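PDB 4M8K: hypothetical protein, GDSL-like Lipase/Acylhydrolase family protein, which is probably a hydrolase of the GDSL-like lipase/acylhydrolase family that cleaves ester bonds, its natural substrate not being known. Local coordinates for residues V23-D28 and F74-N79; H107-P112 and Q159-A164; I114-G119 and R165-T170; A149-L154 and D183-H188; E192-H197 and A216-S221. All coordinates share one frame; numbering follows the deposited sequence. Where two conformers were deposited one is given.

How the contacts relate
The five contacts belong to one three-layer alpha/beta/alpha fold with a parallel five-stranded sheet in strand order 2-1-3-4-5. Contact 1 pairs edge strand 75-81 with 22-27, and contact 3 pairs 114-118 with 165-170; their centres lie about 10 Å apart and backbone bonds from Ser-24 to Ile-114 and Leu-116 join them. Contact 5 sets helix 208-222 on strand 192-195, the other edge. Contact 4 joins helices 146-160 and 176-189. Contact 2 ties together the loops that lead into strands 114-118 and 165-170. Contacts 2, 3 and 4 interleave along the chain, contact 1 precedes them and contact 5 follows them all. Together they hold sheet and helices as one compact domain.

Contact 1: residues V23-D28 and F74-N79; sequences VSILGD and FQLERN
Val-23 lays its CG2 methyl over one face of the Phe-74 ring, 4.2 Å from CG2 to the ring centroid and 28° off the ring normal, a CH-pi contact. With CG1 anti to the backbone N (chi1 177°), CG2 is the branch turned to the phenylalanine. Further along the same face of the sheet, Ile-25 CD1 meets Leu-76 CD1 at 4.0 Å, the two side chains crossing at about a right angle, and Asn-79 OD1 rests against Ile-25 CB and CG2; Asn-79 OD1 is also bonded to Ser-81. Helix 64-71 covers this side through Trp-65 and Ile-69. The backbones form a parallel pair, edge strand 75-81 beside strand 22-27 in the central sheet of the alpha/beta/alpha fold. Val-23 N gives a nearly straight bond to Gln-75 O (2.8 Å), and Val-23 O accepts from Glu-77 N at 2.7 Å, the donor standing above the carbonyl plane. Between Val-23 and Ile-25 the register slips by one residue, a beta bulge, so Ile-25 N bonds to Arg-78 O at 2.9 Å. At the bulge Ser-24 OG sits close to Glu-77 CB (3.3 Å) and takes a weak bond from Arg-78 N, but the stronger partner of Ser-24 OG is Leu-109 O. Glu-77 leads its carboxylate away from strand 22-27, where OE2 bonds to Thr-111 N.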
# COMPACT_ATOMS: atom_id res chain seq x y z
N VAL A 23 0.83 5.56 12.38
CA VAL A 23 0.64 4.72 11.18
C VAL A 23 0.79 5.58 9.93
O VAL A 23 0.10 6.62 9.74
CB VAL A 23 -0.75 4.01 11.19
CG1 VAL A 23 -0.97 3.23 9.93
CG2 VAL A 23 -0.90 3.07 12.38
N SER A 24 1.67 5.14 9.06
CA SER A 24 1.75 5.67 7.73
C SER A 24 1.39 4.59 6.69
O SER A 24 1.58 3.38 6.93
CB SER A 24 3.16 6.21 7.49
OG SER A 24 3.40 7.47 8.11
N ILE A 25 0.88 5.04 5.55
CA ILE A 25 0.44 4.17 4.44
C ILE A 25 1.22 4.58 3.18
O ILE A 25 1.34 5.77 2.91
CB ILE A 25 -1.07 4.33 4.21
CG1 ILE A 25 -1.83 3.92 5.49
CG2 ILE A 25 -1.56 3.48 3.04
CD1 ILE A 25 -2.94 4.88 5.82
N LEU A 26 1.73 3.57 2.44
CA LEU A 26 2.29 3.73 1.10
C LEU A 26 1.39 2.91 0.19
O LEU A 26 1.40 1.68 0.24
CB LEU A 26 3.72 3.24 1.07
CG LEU A 26 4.48 3.44 -0.22
CD1 LEU A 26 4.64 4.91 -0.49
CD2 LEU A 26 5.85 2.77 -0.19
N GLY A 27 0.51 3.61 -0.54
CA GLY A 27 -0.59 2.95 -1.26
C GLY A 27 -0.88 3.47 -2.64
O GLY A 27 -0.20 4.39 -3.19
N ASP A 28 -1.91 2.86 -3.20
CA ASP A 28 -2.46 3.21 -4.48
C ASP A 28 -3.93 3.71 -4.30
O ASP A 28 -4.28 4.15 -3.21
CB ASP A 28 -2.32 2.03 -5.45
CG ASP A 28 -3.06 0.78 -4.97
OD1 ASP A 28 -4.06 0.87 -4.21
OD2 ASP A 28 -2.60 -0.32 -5.34
N PHE A 74 -4.78 4.44 17.12
CA PHE A 74 -3.60 4.86 16.40
C PHE A 74 -3.75 6.31 16.03
O PHE A 74 -4.80 6.89 16.16
CB PHE A 74 -3.42 4.02 15.14
CG PHE A 74 -3.05 2.58 15.42
CD1 PHE A 74 -2.00 2.27 16.26
CD2 PHE A 74 -3.78 1.53 14.86
CE1 PHE A 74 -1.67 0.95 16.55
CE2 PHE A 74 -3.44 0.20 15.13
CZ PHE A 74 -2.37 -0.09 15.96
N GLN A 75 -2.71 6.83 15.42
CA GLN A 75 -2.72 8.14 14.87
C GLN A 75 -2.23 8.05 13.42
O GLN A 75 -1.24 7.36 13.15
CB GLN A 75 -1.77 8.87 15.78
CG GLN A 75 -1.44 10.27 15.50
CD GLN A 75 -0.41 10.73 16.56
OE1 GLN A 75 0.60 11.32 16.21
NE2 GLN A 75 -0.67 10.44 17.86
N LEU A 76 -2.85 8.80 12.49
CA LEU A 76 -2.37 8.84 11.12
C LEU A 76 -1.16 9.72 11.08
O LEU A 76 -1.22 10.83 11.59
CB LEU A 76 -3.43 9.43 10.15
CG LEU A 76 -2.94 9.50 8.69
CD1 LEU A 76 -2.72 8.14 8.09
CD2 LEU A 76 -3.93 10.29 7.82
N GLU A 77 -0.05 9.23 10.53
CA GLU A 77 1.14 10.06 10.34
C GLU A 77 1.06 10.57 8.88
O GLU A 77 0.77 11.76 8.65
CB GLU A 77 2.39 9.26 10.64
CG GLU A 77 3.70 9.94 10.31
CD GLU A 77 4.10 11.02 11.32
OE1 GLU A 77 3.33 11.27 12.27
OE2 GLU A 77 5.18 11.63 11.16
N ARG A 78 1.25 9.69 7.89
CA ARG A 78 1.15 10.14 6.52
C ARG A 78 0.42 9.09 5.72
O ARG A 78 0.76 7.93 5.79
CB ARG A 78 2.51 10.36 5.85
CG ARG A 78 3.29 11.57 6.36
CD ARG A 78 2.56 12.91 6.11
NE ARG A 78 3.52 13.97 6.44
CZ ARG A 78 4.50 14.39 5.63
NH1 ARG A 78 4.66 13.92 4.39
NH2 ARG A 78 5.34 15.33 6.07
N ASN A 79 -0.54 9.53 4.92
CA ASN A 79 -1.14 8.70 3.88
C ASN A 79 -0.59 9.06 2.48
O ASN A 79 -1.18 9.88 1.75
CB ASN A 79 -2.66 8.79 3.92
CG ASN A 79 -3.31 7.78 2.98
OD1 ASN A 79 -2.62 6.98 2.38
ND2 ASN A 79 -4.62 7.92 2.76

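Contact 2: residues H107-P112 and Q159-A164; sequences HNLGTP and QLYPAA
The imidazole of His-107 carries Leu-160 CD1 on one face, 4.0 Å from CD1 to the ring centroid and 13° off the normal, a CH-pi contact. On the Tyr-161 ring one face is met by CB of its own neighbour Leu-160, while Leu-109 CD1 lies 4.1 Å from Tyr-161 CE2 and Pro-112 CD 4.3 Å from Tyr-161 CE1, both approaching obliquely. With CG anti to its carbonyl carbon (chi1 -50°), Tyr-161 extends its hydroxyl into the bend of 107-112. There Tyr-161 OH bonds to Ile-106 O and lies 2.6 Å from a water oxygen. That water accepts from Leu-109 N at 2.9 Å, and its two hydrogens must be shared among Tyr-161 OH, Gly-110 O and His-107 O. Following Tyr-161 in the chain, a type I beta turn to Ala-164 brings Ala-164 CB near Pro-112 O. The turn joins helix 146-160 to strand 165-170 of the parallel alpha/beta fold, and the loop entering strand 114-118 meets it.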
# COMPACT_ATOMS: atom_id res chain seq x y z
N HIS A 107 10.82 7.93 1.07
CA HIS A 107 11.31 8.95 2.02
C HIS A 107 10.24 9.88 2.58
O HIS A 107 10.55 10.67 3.48
CB HIS A 107 12.40 9.84 1.39
CG HIS A 107 13.62 9.10 0.94
ND1 HIS A 107 14.77 9.02 1.70
CD2 HIS A 107 13.87 8.40 -0.20
CE1 HIS A 107 15.67 8.32 1.05
NE2 HIS A 107 15.16 7.93 -0.10
N ASN A 108 9.03 9.84 2.06
CA ASN A 108 8.03 10.81 2.49
C ASN A 108 6.86 10.11 3.18
O ASN A 108 5.75 10.04 2.63
CB ASN A 108 7.61 11.63 1.27
CG ASN A 108 6.82 12.85 1.62
OD1 ASN A 108 6.84 13.38 2.73
ND2 ASN A 108 6.07 13.32 0.63
N LEU A 109 7.12 9.62 4.40
CA LEU A 109 6.14 8.92 5.22
C LEU A 109 6.07 9.43 6.66
O LEU A 109 5.47 8.77 7.53
CB LEU A 109 6.50 7.44 5.24
CG LEU A 109 6.46 6.73 3.88
CD1 LEU A 109 6.90 5.29 4.04
CD2 LEU A 109 5.08 6.77 3.31
N GLY A 110 6.73 10.55 6.93
CA GLY A 110 6.85 11.11 8.26
C GLY A 110 7.73 10.27 9.16
O GLY A 110 8.72 9.69 8.71
N THR A 111 7.30 10.14 10.42
CA THR A 111 8.01 9.33 11.43
C THR A 111 7.09 8.26 11.99
O THR A 111 6.67 8.32 13.11
CB THR A 111 8.58 10.23 12.58
OG1 THR A 111 9.35 11.28 11.99
CG2 THR A 111 9.54 9.48 13.46
N PRO A 112 6.79 7.23 11.20
CA PRO A 112 5.87 6.22 11.63
C PRO A 112 6.49 5.18 12.51
O PRO A 112 7.70 4.93 12.45
CB PRO A 112 5.45 5.55 10.33
CG PRO A 112 6.68 5.69 9.46
CD PRO A 112 7.33 6.97 9.85
N GLN A 159 15.79 -0.33 5.85
CA GLN A 159 16.96 0.50 6.16
C GLN A 159 16.56 1.91 6.62
O GLN A 159 17.11 2.42 7.62
CB GLN A 159 17.90 0.54 4.95
CG GLN A 159 19.08 1.44 5.18
CD GLN A 159 20.20 1.22 4.17
OE1 GLN A 159 20.41 2.04 3.28
NE2 GLN A 159 20.87 0.09 4.30
N LEU A 160 15.61 2.55 5.92
CA LEU A 160 15.16 3.89 6.30
C LEU A 160 14.41 3.92 7.65
O LEU A 160 14.51 4.93 8.38
CB LEU A 160 14.28 4.50 5.21
CG LEU A 160 15.02 4.77 3.89
CD1 LEU A 160 14.04 5.21 2.85
CD2 LEU A 160 16.09 5.83 4.08
N TYR A 161 13.62 2.89 7.95
CA TYR A 161 12.77 2.87 9.18
C TYR A 161 13.06 1.64 10.04
O TYR A 161 12.22 0.73 10.14
CB TYR A 161 11.30 2.94 8.77
CG TYR A 161 11.03 4.08 7.79
CD1 TYR A 161 11.02 5.37 8.23
CD2 TYR A 161 10.89 3.84 6.44
CE1 TYR A 161 10.81 6.41 7.36
CE2 TYR A 161 10.69 4.88 5.53
CZ TYR A 161 10.65 6.16 5.99
OH TYR A 161 10.48 7.21 5.13
N PRO A 162 14.29 1.57 10.62
CA PRO A 162 14.70 0.32 11.27
C PRO A 162 13.97 0.01 12.56
O PRO A 162 14.04 -1.13 13.04
CB PRO A 162 16.21 0.54 11.55
CG PRO A 162 16.38 2.01 11.60
CD PRO A 162 15.37 2.56 10.60
N ALA A 163 13.32 1.02 13.13
CA ALA A 163 12.52 0.84 14.30
C ALA A 163 11.05 0.65 13.99
O ALA A 163 10.32 0.39 14.91
CB ALA A 163 12.70 2.04 15.24
N ALA A 164 10.60 0.74 12.73
CA ALA A 164 9.17 0.66 12.45
C ALA A 164 8.76 -0.79 12.25
O ALA A 164 9.58 -1.61 11.91
CB ALA A 164 8.82 1.46 11.21
O HOH W 1 9.48 9.47 6.08

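Contact 3: residues I114-G119 and R165-T170; sequences IILVFG and RIYNIT
Ile-169 CG2 sits squarely over the centre of the Phe-118 ring, 3.6 Å from CG2 to the ring centroid and 5° off its normal, a CH-pi contact in the parallel central sheet of the alpha/beta/alpha fold. Phe-118 CG is anti to the backbone N (chi1 -167°), which places the ring beside Ile-169, and chi2 (-9°) turns its face to the methyl. On the same side Leu-116 CD2 packs against Tyr-167 CB at 3.8 Å, the two side chains pointing the same way; Trp-64 and Phe-68 of helix 64-71 touch Leu-116. On the other face Val-117 CG2 meets Ile-166 CG2 at 4.1 Å, with Leu-157 of helix 146-160 touching both. Four backbone bonds fix the register, from Ile-115 N to Arg-165 O through to Ile-169 N to Val-117 O. Around Gly-119, one water donates to both Gly-119 O and Ile-169 O. A second accepts from Gly-119 N at 2.7 Å and donates to Asn-168 OD1 at 2.6 Å, while Asn-168 ND2 bonds to Asn-193 OD1.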
# COMPACT_ATOMS: atom_id res chain seq x y z
N ILE A 114 4.44 2.35 12.56
CA ILE A 114 3.85 1.29 11.75
C ILE A 114 3.76 1.79 10.33
O ILE A 114 3.23 2.90 10.06
CB ILE A 114 2.46 0.85 12.30
CG1 ILE A 114 2.59 0.21 13.68
CG2 ILE A 114 1.79 -0.15 11.36
CD1 ILE A 114 1.26 0.12 14.43
N ILE A 115 4.25 0.98 9.39
CA ILE A 115 4.10 1.28 7.96
C ILE A 115 3.27 0.15 7.30
O ILE A 115 3.60 -1.04 7.40
CB ILE A 115 5.44 1.44 7.24
CG1 ILE A 115 6.22 2.60 7.86
CG2 ILE A 115 5.23 1.66 5.75
CD1 ILE A 115 7.62 2.74 7.38
N LEU A 116 2.19 0.56 6.64
CA LEU A 116 1.35 -0.34 5.89
C LEU A 116 1.54 -0.09 4.38
O LEU A 116 1.16 0.96 3.85
CB LEU A 116 -0.10 -0.17 6.32
CG LEU A 116 -0.35 -0.21 7.84
CD1 LEU A 116 -1.81 0.11 8.09
CD2 LEU A 116 0.02 -1.54 8.48
N VAL A 117 2.12 -1.08 3.71
CA VAL A 117 2.40 -1.07 2.28
C VAL A 117 1.27 -1.81 1.60
O VAL A 117 1.02 -2.98 1.94
CB VAL A 117 3.75 -1.74 1.93
CG1 VAL A 117 4.05 -1.59 0.45
CG2 VAL A 117 4.88 -1.14 2.74
N PHE A 118 0.57 -1.13 0.68
CA PHE A 118 -0.62 -1.69 0.01
C PHE A 118 -0.54 -1.39 -1.48
O PHE A 118 -1.19 -0.49 -2.02
CB PHE A 118 -1.87 -1.11 0.66
CG PHE A 118 -3.15 -1.78 0.32
CD1 PHE A 118 -3.25 -2.76 -0.68
CD2 PHE A 118 -4.28 -1.44 1.02
CE1 PHE A 118 -4.43 -3.36 -0.93
CE2 PHE A 118 -5.49 -2.05 0.79
CZ PHE A 118 -5.58 -3.01 -0.20
N GLY A 119 0.27 -2.18 -2.16
CA GLY A 119 0.54 -2.01 -3.59
C GLY A 119 0.64 -3.33 -4.36
O GLY A 119 0.52 -4.48 -3.79
N ARG A 165 7.49 -1.10 12.48
CA ARG A 165 6.91 -2.36 12.05
C ARG A 165 6.26 -2.16 10.69
O ARG A 165 5.48 -1.26 10.49
CB ARG A 165 5.89 -2.91 13.08
CG ARG A 165 6.50 -3.48 14.35
CD ARG A 165 7.41 -4.72 14.11
NE ARG A 165 6.87 -5.72 13.17
CZ ARG A 165 5.96 -6.65 13.46
NH1 ARG A 165 5.45 -6.75 14.68
NH2 ARG A 165 5.54 -7.51 12.52
N ILE A 166 6.64 -2.99 9.73
CA ILE A 166 6.21 -2.87 8.36
C ILE A 166 5.38 -4.09 8.02
O ILE A 166 5.80 -5.22 8.31
CB ILE A 166 7.40 -2.81 7.41
CG1 ILE A 166 8.34 -1.67 7.81
CG2 ILE A 166 6.92 -2.71 5.97
CD1 ILE A 166 9.69 -1.71 7.13
N TYR A 167 4.19 -3.84 7.50
CA TYR A 167 3.24 -4.84 7.05
C TYR A 167 2.91 -4.64 5.60
O TYR A 167 2.67 -3.48 5.16
CB TYR A 167 1.95 -4.75 7.87
CG TYR A 167 2.12 -5.06 9.33
CD1 TYR A 167 2.48 -4.08 10.22
CD2 TYR A 167 1.89 -6.33 9.82
CE1 TYR A 167 2.62 -4.35 11.57
CE2 TYR A 167 2.07 -6.63 11.16
CZ TYR A 167 2.45 -5.64 12.04
OH TYR A 167 2.59 -5.92 13.37
N ASN A 168 2.96 -5.71 4.82
CA ASN A 168 2.53 -5.69 3.46
C ASN A 168 1.07 -6.16 3.36
O ASN A 168 0.65 -7.09 4.08
CB ASN A 168 3.37 -6.58 2.58
CG ASN A 168 3.12 -6.32 1.09
OD1 ASN A 168 3.42 -5.22 0.58
ND2 ASN A 168 2.63 -7.31 0.39
N ILE A 169 0.33 -5.55 2.46
CA ILE A 169 -1.06 -5.91 2.26
C ILE A 169 -1.24 -6.31 0.79
O ILE A 169 -1.04 -5.46 -0.11
CB ILE A 169 -1.99 -4.76 2.59
CG1 ILE A 169 -1.90 -4.36 4.06
CG2 ILE A 169 -3.45 -5.12 2.29
CD1 ILE A 169 -2.65 -3.03 4.35
N THR A 170 -1.60 -7.58 0.57
CA THR A 170 -1.83 -8.14 -0.79
C THR A 170 -3.31 -8.17 -1.17
O THR A 170 -4.12 -8.92 -0.60
CB THR A 170 -1.23 -9.56 -0.93
OG1 THR A 170 0.18 -9.50 -0.72
CG2 THR A 170 -1.49 -10.16 -2.33
O HOH W 2 -1.79 -5.15 -2.78
O HOH W 3 2.04 -4.06 -1.29

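Contact 4: residues A149-L154 and D183-H188; sequences AFCYLL and DEICRH
Two neighbouring helices on one side of the central sheet, 146-160 and 176-189, meet here through buried apolar side chains. The segment axes approach to 9.9 Å and run in broadly the same direction, 31° apart. Ile-185 is the wedge: pointing at helix 146-160, it enters between Phe-150, Cys-151 and Leu-154. Its CG2 comes 3.5 Å from Phe-150 CD2, while Ile-185 CB lies in the plane of that ring at its edge. CG1 is anti to the carbonyl carbon (chi1 -62°), and this carries Ile-185 CD1 onward to Cys-151 SG at 3.6 Å. Leu-154 CD1 closes the next turn, 4.2 Å from Ile-185 CG2 and 3.9 Å from Cys-186 CA. Cys-186 SG approaches Phe-150 from the rim, 5.1 Å from SG to the ring centroid and 89° off the normal, a sulfur-aromatic contact at the edge. Both Phe-150 and Cys-186 also touch Asn-168, so the helix pair rests on strand 165-170 at this point. On the far side of helix 176-189, Arg-187 holds Glu-184 side-on through NE to OE1 and NH2 to OE2, together a salt bridge, 3.0 Å from Arg-187 NH2 to Glu-184 OE2. Helix 146-160 leads into strand 165-170, and from there helix 176-189 crosses to strand 192-195, a beta-alpha-beta crossover of the layered parallel fold of GDSL hydrolases.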
# COMPACT_ATOMS: atom_id res chain seq x y z
N ALA A 149 11.87 -4.49 -8.07
CA ALA A 149 11.27 -3.30 -7.43
C ALA A 149 10.69 -3.55 -6.03
O ALA A 149 10.96 -2.78 -5.13
CB ALA A 149 10.22 -2.69 -8.34
N PHE A 150 9.98 -4.66 -5.85
CA PHE A 150 9.38 -5.02 -4.57
C PHE A 150 10.43 -5.45 -3.60
O PHE A 150 10.37 -5.12 -2.41
CB PHE A 150 8.30 -6.11 -4.74
CG PHE A 150 7.45 -6.28 -3.54
CD1 PHE A 150 6.44 -5.38 -3.22
CD2 PHE A 150 7.68 -7.37 -2.69
CE1 PHE A 150 5.71 -5.54 -2.04
CE2 PHE A 150 6.90 -7.55 -1.54
CZ PHE A 150 5.92 -6.63 -1.22
N CYS A 151 11.45 -6.18 -4.07
CA CYS A 151 12.60 -6.42 -3.20
C CYS A 151 13.23 -5.08 -2.76
O CYS A 151 13.59 -4.90 -1.59
CB CYS A 151 13.66 -7.26 -3.93
SG CYS A 151 13.20 -8.97 -4.39
N TYR A 152 13.44 -4.16 -3.71
CA TYR A 152 14.14 -2.92 -3.38
C TYR A 152 13.29 -2.16 -2.36
O TYR A 152 13.80 -1.52 -1.43
CB TYR A 152 14.48 -2.13 -4.66
CG TYR A 152 14.94 -0.68 -4.46
CD1 TYR A 152 14.02 0.37 -4.32
CD2 TYR A 152 16.27 -0.34 -4.45
CE1 TYR A 152 14.42 1.70 -4.17
CE2 TYR A 152 16.68 0.98 -4.33
CZ TYR A 152 15.77 1.99 -4.19
OH TYR A 152 16.20 3.27 -4.03
N LEU A 153 11.98 -2.26 -2.52
CA LEU A 153 11.03 -1.56 -1.65
C LEU A 153 11.18 -2.00 -0.22
O LEU A 153 11.42 -1.18 0.68
CB LEU A 153 9.58 -1.81 -2.14
CG LEU A 153 8.47 -1.10 -1.35
CD1 LEU A 153 8.63 0.41 -1.38
CD2 LEU A 153 7.10 -1.48 -1.88
N LEU A 154 11.03 -3.29 0.02
CA LEU A 154 11.15 -3.76 1.41
C LEU A 154 12.56 -3.54 1.95
O LEU A 154 12.73 -3.18 3.11
CB LEU A 154 10.74 -5.21 1.54
CG LEU A 154 9.33 -5.56 1.04
CD1 LEU A 154 8.94 -6.96 1.48
CD2 LEU A 154 8.30 -4.58 1.54
N ASP A 183 4.59 -12.58 -1.72
CA ASP A 183 4.62 -13.43 -0.54
C ASP A 183 6.02 -13.95 -0.30
O ASP A 183 6.51 -13.96 0.81
CB ASP A 183 3.63 -14.58 -0.65
CG ASP A 183 3.30 -15.18 0.70
OD1 ASP A 183 2.90 -14.49 1.61
OD2 ASP A 183 3.45 -16.36 0.87
N GLU A 184 6.67 -14.38 -1.37
CA GLU A 184 8.05 -14.86 -1.31
C GLU A 184 9.04 -13.77 -0.84
O GLU A 184 9.93 -13.99 -0.02
CB GLU A 184 8.49 -15.37 -2.68
CG GLU A 184 9.99 -15.65 -2.80
CD GLU A 184 10.48 -16.74 -1.84
OE1 GLU A 184 9.68 -17.36 -1.11
OE2 GLU A 184 11.69 -17.00 -1.82
N ILE A 185 8.89 -12.58 -1.41
CA ILE A 185 9.76 -11.47 -1.05
C ILE A 185 9.49 -10.97 0.37
O ILE A 185 10.48 -10.70 1.10
CB ILE A 185 9.66 -10.30 -2.11
CG1 ILE A 185 10.13 -10.80 -3.47
CG2 ILE A 185 10.52 -9.12 -1.70
CD1 ILE A 185 9.77 -9.90 -4.63
N CYS A 186 8.22 -10.85 0.80
CA CYS A 186 7.91 -10.61 2.20
C CYS A 186 8.59 -11.62 3.12
O CYS A 186 9.19 -11.26 4.13
CB CYS A 186 6.43 -10.67 2.46
SG CYS A 186 5.57 -9.20 1.82
N ARG A 187 8.51 -12.89 2.76
CA ARG A 187 9.19 -13.95 3.56
C ARG A 187 10.72 -13.73 3.61
O ARG A 187 11.36 -13.85 4.68
CB ARG A 187 8.81 -15.34 3.04
CG ARG A 187 9.49 -16.50 3.83
CD ARG A 187 10.04 -17.69 2.99
NE ARG A 187 10.92 -17.26 1.88
CZ ARG A 187 12.21 -16.95 1.99
NH1 ARG A 187 12.83 -17.04 3.15
NH2 ARG A 187 12.91 -16.56 0.93
N HIS A 188 11.33 -13.39 2.48
CA HIS A 188 12.76 -13.11 2.47
C HIS A 188 13.10 -12.04 3.51
O HIS A 188 13.99 -12.20 4.28
CB HIS A 188 13.22 -12.64 1.09
CG HIS A 188 14.70 -12.33 1.02
ND1 HIS A 188 15.65 -13.28 0.69
CD2 HIS A 188 15.39 -11.18 1.25
CE1 HIS A 188 16.86 -12.75 0.74
NE2 HIS A 188 16.74 -11.48 1.09

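Contact 5: residues E192-H197 and A216-S221; sequences ENIRLH and AQVWES
Gln-217 OE1 is gripped by two groups: His-197 N donates to it at 2.9 Å, in the carbonyl plane on a lone pair, and a water donates to it at 2.8 Å while also bonding to Arg-195 O. The same amide gives back through Gln-217 NE2, which makes a nearly straight bond to His-197 O at 2.9 Å. Paired in this way with the main-chain N-H and C=O of a single residue, the Gln-217 amide is fixed in rotation. It also lies over one face of the His-197 ring, the planes 15° apart and stacked, with Gln-217 NE2 above the ring centre. His-197 reaches this stack because its CG sits between the backbone N and the carbonyl carbon (chi1 58°). Leu-196 CD2 packs beside the amide, 3.6 Å from Gln-217 OE1. Nearer the start of the strand, Ile-194 points at the helix, with CD1 4.1 Å from Val-218 CG1 and, in the given conformer of the serine, CG1 3.7 Å from Ser-221 CB. Val-218, Ile-194 and Leu-196 all touch Ile-169 of the adjoining strand. The segment axes run at 149°, roughly antiparallel, as in the beta-alpha layering of an alpha/beta/alpha sandwich, here with helix 208-222 lying against edge strand 192-195.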
# COMPACT_ATOMS: atom_id res chain seq x y z
N GLU A 192 5.59 -9.41 7.56
CA GLU A 192 4.23 -10.01 7.48
C GLU A 192 3.44 -9.55 6.25
O GLU A 192 3.35 -8.34 5.95
CB GLU A 192 3.39 -9.73 8.74
CG GLU A 192 1.90 -10.10 8.65
CD GLU A 192 1.42 -11.21 9.57
OE1 GLU A 192 1.54 -11.02 10.79
OE2 GLU A 192 0.88 -12.24 9.06
N ASN A 193 2.85 -10.53 5.57
CA ASN A 193 2.09 -10.28 4.38
C ASN A 193 0.63 -10.60 4.66
O ASN A 193 0.31 -11.72 4.96
CB ASN A 193 2.63 -11.15 3.23
CG ASN A 193 1.94 -10.89 1.93
OD1 ASN A 193 1.40 -9.79 1.68
ND2 ASN A 193 1.93 -11.89 1.08
N ILE A 194 -0.24 -9.59 4.58
CA ILE A 194 -1.68 -9.75 4.84
C ILE A 194 -2.34 -10.09 3.53
O ILE A 194 -2.45 -9.27 2.62
CB ILE A 194 -2.25 -8.48 5.46
CG1 ILE A 194 -1.47 -8.19 6.74
CG2 ILE A 194 -3.73 -8.64 5.75
CD1 ILE A 194 -1.64 -6.83 7.35
N ARG A 195 -2.77 -11.33 3.40
CA ARG A 195 -3.36 -11.79 2.14
C ARG A 195 -4.87 -11.59 2.16
O ARG A 195 -5.60 -12.38 2.72
CB ARG A 195 -2.95 -13.22 1.85
CG ARG A 195 -1.45 -13.27 1.57
CD ARG A 195 -0.90 -14.67 1.28
NE ARG A 195 -1.09 -15.57 2.40
CZ ARG A 195 -0.35 -15.58 3.52
NH1 ARG A 195 0.66 -14.73 3.70
NH2 ARG A 195 -0.63 -16.46 4.47
N LEU A 196 -5.33 -10.50 1.58
CA LEU A 196 -6.74 -10.20 1.64
C LEU A 196 -7.58 -11.25 0.90
O LEU A 196 -7.13 -11.82 -0.09
CB LEU A 196 -7.01 -8.85 1.06
CG LEU A 196 -6.27 -7.71 1.72
CD1 LEU A 196 -6.58 -6.42 0.95
CD2 LEU A 196 -6.69 -7.59 3.15
N HIS A 197 -8.79 -11.50 1.39
CA HIS A 197 -9.70 -12.41 0.73
C HIS A 197 -11.13 -11.88 0.83
O HIS A 197 -11.48 -11.22 1.79
CB HIS A 197 -9.60 -13.80 1.36
CG HIS A 197 -9.91 -13.80 2.83
ND1 HIS A 197 -11.17 -14.02 3.34
CD2 HIS A 197 -9.09 -13.62 3.90
CE1 HIS A 197 -11.13 -13.95 4.65
NE2 HIS A 197 -9.88 -13.70 5.01
N ALA A 216 -10.82 -5.09 8.88
CA ALA A 216 -10.87 -6.21 9.80
C ALA A 216 -9.72 -7.17 9.57
O ALA A 216 -9.11 -7.60 10.54
CB ALA A 216 -12.21 -6.95 9.74
N GLN A 217 -9.41 -7.47 8.31
CA GLN A 217 -8.34 -8.41 8.02
C GLN A 217 -6.95 -7.87 8.36
O GLN A 217 -6.09 -8.63 8.80
CB GLN A 217 -8.41 -8.86 6.55
CG GLN A 217 -9.52 -9.86 6.33
CD GLN A 217 -9.75 -10.19 4.88
OE1 GLN A 217 -8.81 -10.38 4.10
NE2 GLN A 217 -11.03 -10.27 4.50
N VAL A 218 -6.70 -6.58 8.12
CA VAL A 218 -5.44 -5.96 8.57
C VAL A 218 -5.32 -6.08 10.11
O VAL A 218 -4.27 -6.49 10.63
CB VAL A 218 -5.31 -4.50 8.06
CG1 VAL A 218 -4.11 -3.80 8.68
CG2 VAL A 218 -5.18 -4.47 6.53
N TRP A 219 -6.41 -5.80 10.82
CA TRP A 219 -6.38 -5.84 12.29
C TRP A 219 -6.15 -7.27 12.80
O TRP A 219 -5.35 -7.45 13.71
CB TRP A 219 -7.66 -5.22 12.90
CG TRP A 219 -7.72 -5.26 14.42
CD1 TRP A 219 -8.64 -5.94 15.19
CD2 TRP A 219 -6.82 -4.64 15.34
NE1 TRP A 219 -8.36 -5.77 16.51
CE2 TRP A 219 -7.27 -4.96 16.64
CE3 TRP A 219 -5.70 -3.82 15.20
CZ2 TRP A 219 -6.63 -4.49 17.78
CZ3 TRP A 219 -5.06 -3.37 16.33
CH2 TRP A 219 -5.52 -3.71 17.60
N GLU A 220 -6.73 -8.28 12.15
CA GLU A 220 -6.40 -9.67 12.47
C GLU A 220 -4.89 -9.92 12.52
O GLU A 220 -4.42 -10.63 13.38
CB GLU A 220 -7.04 -10.65 11.47
CG GLU A 220 -8.55 -10.88 11.59
CD GLU A 220 -9.13 -11.64 10.37
OE1 GLU A 220 -8.38 -12.43 9.77
OE2 GLU A 220 -10.32 -11.44 9.99
N SER A 221 -4.13 -9.35 11.58
CA SER A 221 -2.69 -9.63 11.51
C SER A 221 -1.89 -8.71 12.43
O SER A 221 -0.94 -9.13 13.07
CB SER A 221 -2.23 -9.51 10.07
OG SER A 221 -2.95 -10.46 9.31
O HOH W 4 -0.09 -11.72 12.68
O HOH W 5 -6.57 -11.56 5.20